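Local coordinates for protein diguanylate cyclase (Xanthomonas campestris pv. campestris, PDB 5H5O) that binds cyclic GMP through this N-terminal cyclic nucleotide-binding domain and probably makes cyclic di-GMP from GTP through its GGDEF domain, at residues I91-H95 with D96-R100. Numbering follows the deposited sequence.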
ATOM      1  N   ILE A  91     -20.011  -6.577  -1.150  1.00 24.87           N
ATOM      2  CA  ILE A  91     -19.419  -6.756  -2.475  1.00 25.09           C
ATOM      3  C   ILE A  91     -18.199  -7.657  -2.316  1.00 26.72           C
ATOM      4  O   ILE A  91     -17.315  -7.393  -1.494  1.00 20.10           O
ATOM      5  CB  ILE A  91     -18.963  -5.428  -3.092  1.00 29.44           C
ATOM      6  CG1 ILE A  91     -20.172  -4.517  -3.348  1.00 23.97           C
ATOM      7  CG2 ILE A  91     -18.156  -5.677  -4.393  1.00 21.27           C
ATOM      8  CD1 ILE A  91     -19.789  -3.051  -3.389  1.00 21.73           C
ATOM      9  N   GLU A  92     -18.167  -8.739  -3.082  1.00 24.71           N
ATOM     10  CA  GLU A  92     -17.019  -9.630  -3.100  1.00 22.95           C
ATOM     11  C   GLU A  92     -16.249  -9.448  -4.409  1.00 29.69           C
ATOM     12  O   GLU A  92     -16.797  -9.635  -5.494  1.00 23.18           O
ATOM     13  CB  GLU A  92     -17.480 -11.067  -2.935  1.00 23.23           C
ATOM     14  CG  GLU A  92     -16.391 -12.122  -3.014  1.00 38.36           C
ATOM     15  CD  GLU A  92     -16.958 -13.526  -2.864  1.00 36.51           C
ATOM     16  OE1 GLU A  92     -17.523 -13.840  -1.798  1.00 39.23           O
ATOM     17  OE2 GLU A  92     -16.846 -14.311  -3.821  1.00 39.61           O
ATOM     18  N   LEU A  93     -14.975  -9.079  -4.294  1.00 22.90           N
ATOM     19  CA  LEU A  93     -14.137  -8.803  -5.455  1.00 25.00           C
ATOM     20  C   LEU A  93     -12.976  -9.801  -5.527  1.00 21.77           C
ATOM     21  O   LEU A  93     -12.089  -9.798  -4.679  1.00 18.59           O
ATOM     22  CB  LEU A  93     -13.618  -7.375  -5.344  1.00 27.01           C
ATOM     23  CG  LEU A  93     -13.249  -6.476  -6.530  1.00 34.70           C
ATOM     24  CD1 LEU A  93     -11.803  -6.575  -6.819  1.00 26.62           C
ATOM     25  CD2 LEU A  93     -14.094  -6.689  -7.798  1.00 26.16           C
ATOM     26  N   ALA A  94     -13.003 -10.662  -6.539  1.00 29.86           N
ATOM     27  CA  ALA A  94     -11.998 -11.704  -6.693  1.00 31.20           C
ATOM     28  C   ALA A  94     -10.756 -11.202  -7.419  1.00 31.78           C
ATOM     29  O   ALA A  94     -10.778 -10.167  -8.090  1.00 28.38           O
ATOM     30  CB  ALA A  94     -12.591 -12.924  -7.423  1.00 26.72           C
ATOM     31  N   HIS A  95      -9.678 -11.965  -7.278  1.00 29.28           N
ATOM     32  CA  HIS A  95      -8.393 -11.653  -7.891  1.00 26.30           C
ATOM     33  C   HIS A  95      -8.520 -11.284  -9.370  1.00 26.51           C
ATOM     34  O   HIS A  95      -8.012 -10.247  -9.799  1.00 25.43           O
ATOM     35  CB  HIS A  95      -7.453 -12.856  -7.726  1.00 38.79           C
ATOM     36  CG  HIS A  95      -6.085 -12.638  -8.288  1.00 44.36           C
ATOM     37  ND1 HIS A  95      -5.759 -12.946  -9.592  1.00 44.85           N
ATOM     38  CD2 HIS A  95      -4.961 -12.139  -7.723  1.00 43.43           C
ATOM     39  CE1 HIS A  95      -4.489 -12.649  -9.803  1.00 44.00           C
ATOM     40  NE2 HIS A  95      -3.982 -12.156  -8.686  1.00 45.87           N
ATOM     41  N   ASP A  96      -9.196 -12.138 -10.139  1.00 26.05           N
ATOM     42  CA  ASP A  96      -9.408 -11.909 -11.568  1.00 31.11           C
ATOM     43  C   ASP A  96     -10.253 -10.669 -11.835  1.00 31.09           C
ATOM     44  O   ASP A  96     -10.002  -9.940 -12.806  1.00 22.36           O
ATOM     45  CB  ASP A  96     -10.069 -13.127 -12.228  1.00 45.69           C
ATOM     46  CG  ASP A  96      -9.123 -14.317 -12.354  1.00 56.96           C
ATOM     47  OD1 ASP A  96      -7.891 -14.120 -12.235  1.00 48.64           O
ATOM     48  OD2 ASP A  96      -9.618 -15.448 -12.581  1.00 61.90           O
ATOM     49  N   ASP A  97     -11.252 -10.436 -10.976  1.00 25.97           N
ATOM     50  CA  ASP A  97     -12.108  -9.260 -11.087  1.00 26.27           C
ATOM     51  C   ASP A  97     -11.248  -8.011 -10.945  1.00 28.45           C
ATOM     52  O   ASP A  97     -11.392  -7.052 -11.701  1.00 29.53           O
ATOM     53  CB  ASP A  97     -13.184  -9.239  -9.978  1.00 27.63           C
ATOM     54  CG  ASP A  97     -14.128 -10.434 -10.026  1.00 29.70           C
ATOM     55  OD1 ASP A  97     -14.266 -11.053 -11.103  1.00 27.21           O
ATOM     56  OD2 ASP A  97     -14.743 -10.753  -8.976  1.00 30.87           O
ATOM     57  N   PHE A  98     -10.359  -8.019  -9.956  1.00 24.94           N
ATOM     58  CA  PHE A  98      -9.509  -6.865  -9.714  1.00 30.71           C
ATOM     59  C   PHE A  98      -8.577  -6.625 -10.902  1.00 32.52           C
ATOM     60  O   PHE A  98      -8.379  -5.477 -11.318  1.00 28.91           O
ATOM     61  CB  PHE A  98      -8.711  -7.021  -8.411  1.00 32.53           C
ATOM     62  CG  PHE A  98      -7.783  -5.874  -8.129  1.00 33.19           C
ATOM     63  CD1 PHE A  98      -8.278  -4.656  -7.685  1.00 27.12           C
ATOM     64  CD2 PHE A  98      -6.407  -6.005  -8.327  1.00 39.96           C
ATOM     65  CE1 PHE A  98      -7.426  -3.590  -7.432  1.00 26.44           C
ATOM     66  CE2 PHE A  98      -5.542  -4.944  -8.075  1.00 32.87           C
ATOM     67  CZ  PHE A  98      -6.049  -3.731  -7.627  1.00 31.48           C
ATOM     68  N   GLN A  99      -8.023  -7.701 -11.459  1.00 24.60           N
ATOM     69  CA  GLN A  99      -7.180  -7.539 -12.637  1.00 34.20           C
ATOM     70  C   GLN A  99      -7.973  -6.932 -13.795  1.00 34.78           C
ATOM     71  O   GLN A  99      -7.447  -6.094 -14.530  1.00 26.61           O
ATOM     72  CB  GLN A  99      -6.523  -8.853 -13.067  1.00 33.40           C
ATOM     73  CG  GLN A  99      -5.692  -8.702 -14.336  1.00 41.16           C
ATOM     74  CD  GLN A  99      -4.605  -7.632 -14.202  1.00 37.17           C
ATOM     75  OE1 GLN A  99      -4.494  -6.734 -15.034  1.00 44.42           O
ATOM     76  NE2 GLN A  99      -3.812  -7.723 -13.143  1.00 28.62           N
ATOM     77  N   ARG A 100      -9.239  -7.338 -13.943  1.00 30.10           N
ATOM     78  CA  ARG A 100     -10.085  -6.763 -14.989  1.00 27.50           C
ATOM     79  C   ARG A 100     -10.282  -5.272 -14.761  1.00 33.57           C
ATOM     80  O   ARG A 100     -10.226  -4.474 -15.702  1.00 38.24           O
ATOM     81  CB  ARG A 100     -11.446  -7.469 -15.065  1.00 36.91           C
ATOM     82  CG  ARG A 100     -11.434  -8.752 -15.881  1.00 39.92           C
ATOM     83  CD  ARG A 100     -12.715  -9.550 -15.715  1.00 40.08           C
ATOM     84  NE  ARG A 100     -12.437 -10.963 -15.490  1.00 50.04           N
ATOM     85  CZ  ARG A 100     -12.801 -11.635 -14.403  1.00 60.10           C
ATOM     86  NH1 ARG A 100     -13.477 -11.029 -13.442  1.00 58.77           N
ATOM     87  NH2 ARG A 100     -12.499 -12.921 -14.286  1.00 72.77           N
TER
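Asp97 reaches back to the N-cap residue Ala94, whose backbone N donates to Asp97 OD2 at 3.0 Å in a fairly straight bond. The N-H meets that oxygen from above the carboxylate plane, 39° out of it. With CG anti to its own carbonyl carbon (chi1 -61°), the carboxylate is brought back toward the N-cap residue, as in the return half of a capping box; Ala94 has no polar side chain to complete the reciprocal half. Asp97 OD1 pairs in a salt bridge with Arg100 NH1 further along the helix, although the modelled 2.5 Å is too short to be taken literally. The helix proper opens with two regular backbone bonds, Phe98 N to Ala94 O at 2.9 Å and Gln99 N to His95 O at 3.0 Å.

Apolar packing fills the inner side of the corner. The two methyl groups of Leu93 part over the first turn: CD2 lies 3.5 Å from Asp97 CB, while CD1 lies 3.5 Å from Phe98 CB, close to the plane of the Phe98 ring and at its edge. The CB of Ala94 sits against Asp97 OD2.

The axes of 91-93 and 96-100 run nearly at right angles (83°), where strand 88-93 gives way to helix 95-104, at the C-terminal end of the cupin-type beta roll of a cyclic nucleotide-binding domain. Leu93 packs on Met39 of strand 39-44 and Phe14 of helix 8-17, whereas Phe98 is received by Leu71 and Leu72 of helix 68-72 and by Val109 and Leu113 of helix 106-121.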